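Local structure of pectate lyase (Pectobacterium carotovorum, 4U49) at residues Asp22-Met27 with Ser98-Asn103; Leu142-Ser147 with Gly173-Ile178; Asn268-Ser273 with Glu295-Arg300. The protein probably cleaves polygalacturonate and pectins, including highly methylated ones, in an endo, calcium-dependent beta-elimination that leaves unsaturated galacturonate ends. All blocks are in the same frame, centred on the assembly; numbering follows the deposited sequence.

Interaction 1 (Asp22-Met27 with Ser98-Asn103); sequences DDTMLM and SVLKSN
The carboxamide of Asn103 grips the backbone of Leu26 at both ends, and this is the tight part of the contact. Its CG lies between the backbone N and the carbonyl carbon (chi1 58°), which turns the amide toward strand 24-31. Leu26 N donates to Asn103 OD1 at 2.7 Å, almost straight at 175° and on a carbonyl lone pair. Asn103 ND2 returns a bond to Leu26 O at 3.1 Å, with the acceptor close to the amide plane, so the two bonds fix the rotation of the group. Beside it Thr24 CG2 rests on Ser102 CB at 3.8 Å, and Asn103 N adds a weak, 3.5 Å bond to Thr24 O.

Toward Asp22 the backbones part and water takes over. One water accepts from Thr24 OG1 and donates to Leu100 O; a second links Thr24 N to Lys101 O. Leu100 still spans this side, CD2 3.4 Å from Thr24 OG1, which also bonds Thr41, and 3.7 Å from Asp22 CB. Asp22 and Asp23, at the start of the modelled chain, are exposed. The Asn103 amide joins strands 24-31 and 99-106, first and last of a fibronectin type III-like beta-sandwich, at the edges of its two sheets.

Interaction 2 (Leu142-Ser147 with Gly173-Ile178); sequences LGLSCS and GGSDGI
Two irregular backbones lie against each other with Gly173 pressed into the turn of the chain at Gly143-Ser145, its CA only 3.8 Å from that of Ser145. Leu144 N donates to Gly173 O at 2.9 Å, on a lone pair in the carbonyl plane. One residue on from Leu144, Ser145 O receives a weak, bent hydrogen bond from Ser175 N (2.8 Å, 123° at the hydrogen). The CA-H of Gly173 also approaches this oxygen, Gly173 CA to Ser145 O being 3.5 Å. A beta carbon on Gly173 would run into Leu144 N and the carbonyl carbon of Gly143, so the close approach depends on the bare CA.

Side chains add little. Ser175 brings CB to 3.4 Å from Ser145 O, while its OG, anti to the backbone N (chi1 -154°), passes Leu144 CD1 at 4.1 Å and bonds Pro154 O. Leu144 has CG beside its own backbone N, and its isobutyl group also touches Ala126 and Pro154. Cys146 approaches loosely, CB 4.4 Å from Ser175 N; its sulfur is committed to the disulfide with Cys196. That covalent tie leads toward the calcium site seen in a crystal of this protein, which holds no calcium in this chain: the Cys146 side chain lies about 6 Å from that of Asp194.

Both segments are loops of the parallel beta-helix region. The first leaves strand 141-142, the second follows strand 167-169 and runs into strand 178-182, whose first residue, Ile178, packs among side chains of strands 157-160, 167-169 and 184-192.

Interaction 3 (Asn268-Ser273 with Glu295-Arg300); sequences NLTIIS and EIRDLR
Ile271 and Ile296 share one side-chain geometry, CG1 beside the backbone N (chi1 -60° in both) and CG2 anti to it, so they lie side by side pointing the same way. Ile271 CD1 meets Ile296 CG1 at 3.9 Å in the buried interior, where Ile271 also packs on Leu253 and Ile283. On the face with Thr270, Glu295 CG is anti to its backbone N (chi1 -179°) and the chain runs on extended; Arg297, from the loop that follows, bends at chi3. The two ends thereby converge: Arg297 NH1 forms a salt bridge with Glu295 OE2 at 2.6 Å, weak as a hydrogen bond. Thr270 CG2 sits over one face of that guanidinium, and Thr270 OG1 is bonded to His237.

Beneath these side chains runs a parallel ladder. Glu295 N donates to Leu269 O, Ile271 N to Glu295 O at 2.7 Å, and Arg297 N to Ile271 O at 2.9 Å. All three approach nearly along the C=O axis.

Past Ile271 the ladder gives way where both chains turn, at Ile272 and Arg297, and they stay in step through Ser273 CA, 3.2 Å from Asp298 O in a CA-H...O contact. Asp298 OD2 touches Ser273 CB at 3.7 Å and makes a salt bridge with Arg300 NH2 at 2.4 Å; Asp298 OD1 lies over the face of the same guanidinium, with Ser273 CB at its edge. Ser273 OG is bonded to Asn243.

Neighbouring beta-helix coils are thus joined by backbone bonds and, inside, an isoleucine pair lying side by side. Outside, Thr270, Ile272 and Ser273 contribute to the contact. Both acid-base pairs lie within 295-300, so neither bridges the segments; the charges probably offset one another locally, and Arg300 also has a long, weak ion pair with Asp72.

In the fold
Interaction 3 lies nearest the chain centre, about 11 Å from it (centre to centre), against about 16 Å for interaction 2 and 21 Å for interaction 1. Interactions 2 and 3 both belong to the pectate lyase region, on opposite sides of that centre: 268-273 with 295-300 joins successive coils by a short parallel ladder that breaks off after Ile271, whereas 142-147 with 173-178 joins loops near the calcium site and depends on a close approach at glycine, with the Cys146-Cys196 disulfide beside it. Interaction 1 stands apart in the N-terminal sheets, where a side-chain amide and bridging waters do the work of a ladder. Only in interaction 3 do isoleucines of the two segments pack on each other; all three are partly buried.

Interaction 1 (Asp22-Met27 with Ser98-Asn103)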
loop_
_atom_site.group_PDB
_atom_site.type_symbol
_atom_site.label_atom_id
_atom_site.label_comp_id
_atom_site.label_asym_id
_atom_site.label_seq_id
_atom_site.Cartn_x
_atom_site.Cartn_y
_atom_site.Cartn_z
ATOM N N ASP A 22 20.019 -7.648 13.512
ATOM C CA ASP A 22 19.047 -6.885 12.736
ATOM C C ASP A 22 19.337 -6.962 11.243
ATOM O O ASP A 22 20.487 -7.109 10.829
ATOM C CB ASP A 22 19.034 -5.420 13.176
ATOM C CG ASP A 22 18.718 -5.254 14.648
ATOM O OD1 ASP A 22 19.058 -4.192 15.208
ATOM O OD2 ASP A 22 18.137 -6.183 15.245
ATOM N N ASP A 23 18.287 -6.856 10.439
ATOM C CA ASP A 23 18.436 -6.808 8.991
ATOM C C ASP A 23 17.400 -5.880 8.371
ATOM O O ASP A 23 16.284 -5.745 8.871
ATOM C CB ASP A 23 18.309 -8.207 8.378
ATOM C CG ASP A 23 19.472 -9.115 8.738
ATOM O OD1 ASP A 23 20.586 -8.899 8.212
ATOM O OD2 ASP A 23 19.270 -10.057 9.535
ATOM N N THR A 24 17.786 -5.237 7.278
ATOM C CA THR A 24 16.848 -4.482 6.466
ATOM C C THR A 24 16.793 -5.128 5.092
ATOM O O THR A 24 17.825 -5.304 4.443
ATOM C CB THR A 24 17.251 -3.008 6.336
ATOM O OG1 THR A 24 17.266 -2.400 7.634
ATOM C CG2 THR A 24 16.267 -2.265 5.444
ATOM N N MET A 25 15.592 -5.508 4.667
ATOM C CA MET A 25 15.401 -6.108 3.354
ATOM C C MET A 25 14.920 -5.067 2.361
ATOM O O MET A 25 13.816 -4.540 2.490
ATOM C CB MET A 25 14.403 -7.262 3.418
ATOM C CG MET A 25 13.997 -7.793 2.050
ATOM S SD MET A 25 15.262 -8.824 1.286
ATOM C CE MET A 25 14.575 -9.041 -0.354
ATOM N N LEU A 26 15.757 -4.777 1.370
ATOM C CA LEU A 26 15.431 -3.804 0.335
ATOM C C LEU A 26 15.044 -4.491 -0.970
ATOM O O LEU A 26 15.741 -5.390 -1.440
ATOM C CB LEU A 26 16.620 -2.863 0.102
ATOM C CG LEU A 26 16.510 -1.837 -1.028
ATOM C CD1 LEU A 26 15.392 -0.847 -0.751
ATOM C CD2 LEU A 26 17.839 -1.116 -1.218
ATOM N N MET A 27 13.925 -4.059 -1.543
ATOM C CA MET A 27 13.471 -4.520 -2.851
ATOM C C MET A 27 13.226 -3.315 -3.749
ATOM O O MET A 27 13.056 -2.201 -3.255
ATOM C CB MET A 27 12.188 -5.344 -2.731
ATOM C CG MET A 27 12.246 -6.464 -1.718
ATOM S SD MET A 27 10.775 -7.502 -1.801
ATOM C CE MET A 27 9.477 -6.270 -1.756
ATOM N N SER A 98 23.915 3.292 16.084
ATOM C CA SER A 98 24.276 2.179 15.214
ATOM C C SER A 98 23.684 2.374 13.823
ATOM O O SER A 98 22.534 2.793 13.680
ATOM C CB SER A 98 23.804 0.850 15.807
ATOM O OG SER A 98 22.388 0.809 15.887
ATOM N N VAL A 99 24.477 2.075 12.801
ATOM C CA VAL A 99 24.017 2.195 11.424
ATOM C C VAL A 99 23.902 0.816 10.797
ATOM O O VAL A 99 24.870 0.057 10.759
ATOM C CB VAL A 99 24.960 3.068 10.575
ATOM C CG1 VAL A 99 24.410 3.225 9.162
ATOM C CG2 VAL A 99 25.154 4.429 11.227
ATOM N N LEU A 100 22.706 0.496 10.321
ATOM C CA LEU A 100 22.436 -0.799 9.715
ATOM C C LEU A 100 22.250 -0.656 8.212
ATOM O O LEU A 100 21.382 0.088 7.757
ATOM C CB LEU A 100 21.197 -1.434 10.349
ATOM C CG LEU A 100 20.629 -2.695 9.692
ATOM C CD1 LEU A 100 21.596 -3.862 9.822
ATOM C CD2 LEU A 100 19.272 -3.041 10.291
ATOM N N LYS A 101 23.072 -1.366 7.448
ATOM C CA LYS A 101 22.980 -1.337 5.994
ATOM C C LYS A 101 22.095 -2.464 5.478
ATOM O O LYS A 101 22.180 -3.601 5.945
ATOM C CB LYS A 101 24.372 -1.436 5.366
ATOM C CG LYS A 101 25.342 -0.362 5.841
ATOM C CD LYS A 101 26.709 -0.516 5.188
ATOM C CE LYS A 101 27.354 -1.840 5.566
ATOM N NZ LYS A 101 28.685 -2.008 4.926
ATOM N N SER A 102 21.245 -2.145 4.509
ATOM C CA SER A 102 20.410 -3.156 3.876
ATOM C C SER A 102 21.236 -4.031 2.944
ATOM O O SER A 102 22.418 -3.778 2.721
ATOM C CB SER A 102 19.284 -2.505 3.079
ATOM O OG SER A 102 19.811 -1.876 1.921
ATOM N N ASN A 103 20.598 -5.057 2.391
ATOM C CA ASN A 103 21.160 -5.765 1.253
ATOM C C ASN A 103 21.290 -4.806 0.080
ATOM O O ASN A 103 20.569 -3.808 0.004
ATOM C CB ASN A 103 20.277 -6.948 0.862
ATOM C CG ASN A 103 18.859 -6.523 0.522
ATOM O OD1 ASN A 103 18.112 -6.091 1.394
ATOM N ND2 ASN A 103 18.484 -6.649 -0.749
HETATM O O HOH W 1 19.024 -0.337 6.734
HETATM O O HOH W 2 20.592 -5.781 6.526
#

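Interaction 2 (Leu142-Ser147 with Gly173-Ile178)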
loop_
_atom_site.group_PDB
_atom_site.type_symbol
_atom_site.label_atom_id
_atom_site.label_comp_id
_atom_site.label_asym_id
_atom_site.label_seq_id
_atom_site.Cartn_x
_atom_site.Cartn_y
_atom_site.Cartn_z
ATOM N N LEU A 142 5.547 -14.418 -5.803
ATOM C CA LEU A 142 4.454 -15.381 -5.747
ATOM C C LEU A 142 3.283 -14.890 -6.579
ATOM O O LEU A 142 3.112 -13.688 -6.775
ATOM C CB LEU A 142 3.998 -15.615 -4.308
ATOM C CG LEU A 142 4.930 -16.351 -3.348
ATOM C CD1 LEU A 142 4.262 -16.457 -1.980
ATOM C CD2 LEU A 142 5.287 -17.730 -3.883
ATOM N N GLY A 143 2.469 -15.821 -7.058
ATOM C CA GLY A 143 1.296 -15.464 -7.827
ATOM C C GLY A 143 0.469 -16.674 -8.204
ATOM O O GLY A 143 0.971 -17.800 -8.243
ATOM N N LEU A 144 -0.811 -16.438 -8.464
ATOM C CA LEU A 144 -1.689 -17.472 -8.990
ATOM C C LEU A 144 -1.989 -17.141 -10.446
ATOM O O LEU A 144 -1.129 -17.305 -11.311
ATOM C CB LEU A 144 -2.969 -17.575 -8.159
ATOM C CG LEU A 144 -2.754 -17.995 -6.701
ATOM C CD1 LEU A 144 -4.028 -17.834 -5.882
ATOM C CD2 LEU A 144 -2.236 -19.428 -6.619
ATOM N N SER A 145 -3.196 -16.661 -10.717
ATOM C CA SER A 145 -3.531 -16.179 -12.052
ATOM C C SER A 145 -4.251 -14.836 -11.952
ATOM O O SER A 145 -4.260 -14.209 -10.891
ATOM C CB SER A 145 -4.391 -17.204 -12.798
ATOM O OG SER A 145 -4.566 -16.833 -14.153
ATOM N N CYS A 146 -4.843 -14.392 -13.057
ATOM C CA CYS A 146 -5.671 -13.191 -13.055
ATOM C C CYS A 146 -6.771 -13.327 -14.097
ATOM O O CYS A 146 -6.510 -13.268 -15.298
ATOM C CB CYS A 146 -4.837 -11.940 -13.323
ATOM S SG CYS A 146 -5.787 -10.396 -13.236
ATOM N N SER A 147 -7.998 -13.502 -13.621
ATOM C CA SER A 147 -9.134 -13.826 -14.481
ATOM C C SER A 147 -9.475 -12.730 -15.485
ATOM O O SER A 147 -9.535 -12.979 -16.688
ATOM C CB SER A 147 -10.365 -14.131 -13.625
ATOM O OG SER A 147 -11.498 -14.390 -14.436
ATOM N N GLY A 173 -0.085 -13.097 -11.939
ATOM C CA GLY A 173 -0.767 -13.878 -10.924
ATOM C C GLY A 173 -1.320 -13.074 -9.764
ATOM O O GLY A 173 -1.444 -13.591 -8.655
ATOM N N GLY A 174 -1.673 -11.818 -10.025
ATOM C CA GLY A 174 -2.175 -10.926 -8.994
ATOM C C GLY A 174 -3.393 -11.439 -8.249
ATOM O O GLY A 174 -3.530 -11.198 -7.048
ATOM N N SER A 175 -4.271 -12.141 -8.965
ATOM C CA SER A 175 -5.491 -12.714 -8.397
ATOM C C SER A 175 -6.228 -11.705 -7.512
ATOM O O SER A 175 -6.547 -10.609 -7.963
ATOM C CB SER A 175 -5.156 -13.986 -7.620
ATOM O OG SER A 175 -6.270 -14.867 -7.579
ATOM N N ASP A 176 -6.492 -12.052 -6.255
ATOM C CA ASP A 176 -7.078 -11.071 -5.342
ATOM C C ASP A 176 -6.119 -10.713 -4.209
ATOM O O ASP A 176 -6.536 -10.516 -3.068
ATOM C CB ASP A 176 -8.402 -11.571 -4.761
ATOM C CG ASP A 176 -9.242 -10.443 -4.182
ATOM O OD1 ASP A 176 -9.114 -9.303 -4.670
ATOM O OD2 ASP A 176 -10.020 -10.687 -3.236
ATOM N N GLY A 177 -4.832 -10.635 -4.535
ATOM C CA GLY A 177 -3.831 -10.110 -3.621
ATOM C C GLY A 177 -3.754 -10.772 -2.258
ATOM O O GLY A 177 -3.774 -11.995 -2.144
ATOM N N ILE A 178 -3.659 -9.943 -1.220
ATOM C CA ILE A 178 -3.486 -10.419 0.146
ATOM C C ILE A 178 -4.730 -10.151 0.989
ATOM O O ILE A 178 -5.230 -9.028 1.031
ATOM C CB ILE A 178 -2.269 -9.754 0.817
ATOM C CG1 ILE A 178 -0.997 -10.059 0.022
ATOM C CG2 ILE A 178 -2.133 -10.222 2.261
ATOM C CD1 ILE A 178 0.241 -9.362 0.547
#

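Interaction 3 (Asn268-Ser273 with Glu295-Arg300)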
loop_
_atom_site.group_PDB
_atom_site.type_symbol
_atom_site.label_atom_id
_atom_site.label_comp_id
_atom_site.label_asym_id
_atom_site.label_seq_id
_atom_site.Cartn_x
_atom_site.Cartn_y
_atom_site.Cartn_z
ATOM N N ASN A 268 -13.297 1.937 8.924
ATOM C CA ASN A 268 -12.323 3.000 9.137
ATOM C C ASN A 268 -11.043 2.848 8.326
ATOM O O ASN A 268 -10.550 1.741 8.114
ATOM C CB ASN A 268 -11.976 3.093 10.623
ATOM C CG ASN A 268 -13.177 3.436 11.474
ATOM O OD1 ASN A 268 -14.017 4.245 11.083
ATOM N ND2 ASN A 268 -13.270 2.816 12.643
ATOM N N LEU A 269 -10.520 3.983 7.877
ATOM C CA LEU A 269 -9.257 4.040 7.153
ATOM C C LEU A 269 -8.349 5.082 7.782
ATOM O O LEU A 269 -8.780 6.199 8.055
ATOM C CB LEU A 269 -9.484 4.384 5.678
ATOM C CG LEU A 269 -8.216 4.633 4.850
ATOM C CD1 LEU A 269 -7.515 3.322 4.519
ATOM C CD2 LEU A 269 -8.514 5.422 3.577
ATOM N N THR A 270 -7.095 4.720 8.017
ATOM C CA THR A 270 -6.118 5.712 8.437
ATOM C C THR A 270 -4.911 5.683 7.516
ATOM O O THR A 270 -4.220 4.670 7.407
ATOM C CB THR A 270 -5.659 5.496 9.888
ATOM O OG1 THR A 270 -6.789 5.581 10.765
ATOM C CG2 THR A 270 -4.643 6.557 10.280
ATOM N N ILE A 271 -4.672 6.796 6.835
ATOM C CA ILE A 271 -3.472 6.935 6.030
ATOM C C ILE A 271 -2.459 7.727 6.837
ATOM O O ILE A 271 -2.576 8.942 6.963
ATOM C CB ILE A 271 -3.735 7.648 4.691
ATOM C CG1 ILE A 271 -4.759 6.882 3.853
ATOM C CG2 ILE A 271 -2.435 7.811 3.914
ATOM C CD1 ILE A 271 -5.088 7.570 2.545
ATOM N N ILE A 272 -1.485 7.032 7.410
ATOM C CA ILE A 272 -0.433 7.703 8.164
ATOM C C ILE A 272 0.530 8.382 7.189
ATOM O O ILE A 272 0.911 9.538 7.376
ATOM C CB ILE A 272 0.321 6.723 9.080
ATOM C CG1 ILE A 272 -0.660 6.065 10.058
ATOM C CG2 ILE A 272 1.435 7.444 9.829
ATOM C CD1 ILE A 272 -0.001 5.207 11.125
ATOM N N SER A 273 0.898 7.662 6.135
ATOM C CA SER A 273 1.706 8.229 5.062
ATOM C C SER A 273 1.604 7.374 3.805
ATOM O O SER A 273 1.701 6.149 3.865
ATOM C CB SER A 273 3.169 8.364 5.490
ATOM O OG SER A 273 3.704 7.104 5.848
ATOM N N GLU A 295 -9.060 8.998 8.264
ATOM C CA GLU A 295 -8.082 9.913 8.833
ATOM C C GLU A 295 -6.819 9.893 7.977
ATOM O O GLU A 295 -6.217 8.841 7.770
ATOM C CB GLU A 295 -7.769 9.540 10.284
ATOM C CG GLU A 295 -6.763 10.465 10.953
ATOM C CD GLU A 295 -6.766 10.345 12.466
ATOM O OE1 GLU A 295 -7.346 9.372 12.993
ATOM O OE2 GLU A 295 -6.189 11.232 13.131
ATOM N N ILE A 296 -6.430 11.057 7.470
ATOM C CA ILE A 296 -5.311 11.149 6.539
ATOM C C ILE A 296 -4.294 12.181 7.010
ATOM O O ILE A 296 -4.633 13.348 7.207
ATOM C CB ILE A 296 -5.795 11.510 5.125
ATOM C CG1 ILE A 296 -6.763 10.437 4.618
ATOM C CG2 ILE A 296 -4.609 11.683 4.182
ATOM C CD1 ILE A 296 -7.599 10.865 3.432
ATOM N N ARG A 297 -3.047 11.750 7.183
ATOM C CA ARG A 297 -2.028 12.599 7.807
ATOM C C ARG A 297 -0.979 13.138 6.840
ATOM O O ARG A 297 -0.658 14.326 6.860
ATOM C CB ARG A 297 -1.308 11.837 8.924
ATOM C CG ARG A 297 -2.205 11.220 9.980
ATOM C CD ARG A 297 -1.410 10.966 11.258
ATOM N NE ARG A 297 -1.795 9.724 11.925
ATOM C CZ ARG A 297 -2.867 9.591 12.701
ATOM N NH1 ARG A 297 -3.671 10.624 12.907
ATOM N NH2 ARG A 297 -3.139 8.423 13.268
ATOM N N ASP A 298 -0.430 12.261 6.009
ATOM C CA ASP A 298 0.704 12.630 5.168
ATOM C C ASP A 298 0.564 12.000 3.787
ATOM O O ASP A 298 1.187 10.988 3.478
ATOM C CB ASP A 298 2.018 12.207 5.842
ATOM C CG ASP A 298 3.247 12.482 4.988
ATOM O OD1 ASP A 298 3.171 13.302 4.050
ATOM O OD2 ASP A 298 4.299 11.869 5.268
ATOM N N LEU A 299 -0.262 12.616 2.954
ATOM C CA LEU A 299 -0.524 12.098 1.620
ATOM C C LEU A 299 0.166 12.937 0.553
ATOM O O LEU A 299 -0.024 14.151 0.491
ATOM C CB LEU A 299 -2.031 12.048 1.368
ATOM C CG LEU A 299 -2.509 11.471 0.038
ATOM C CD1 LEU A 299 -2.039 10.037 -0.136
ATOM C CD2 LEU A 299 -4.029 11.559 -0.057
ATOM N N ARG A 300 0.972 12.286 -0.279
ATOM C CA ARG A 300 1.661 12.962 -1.373
ATOM C C ARG A 300 1.117 12.471 -2.709
ATOM O O ARG A 300 1.078 11.269 -2.966
ATOM C CB ARG A 300 3.171 12.718 -1.304
ATOM C CG ARG A 300 3.783 12.835 0.085
ATOM C CD ARG A 300 5.114 12.091 0.134
ATOM N NE ARG A 300 5.747 12.102 1.452
ATOM C CZ ARG A 300 5.401 11.309 2.460
ATOM N NH1 ARG A 300 4.401 10.448 2.318
ATOM N NH2 ARG A 300 6.044 11.385 3.618
#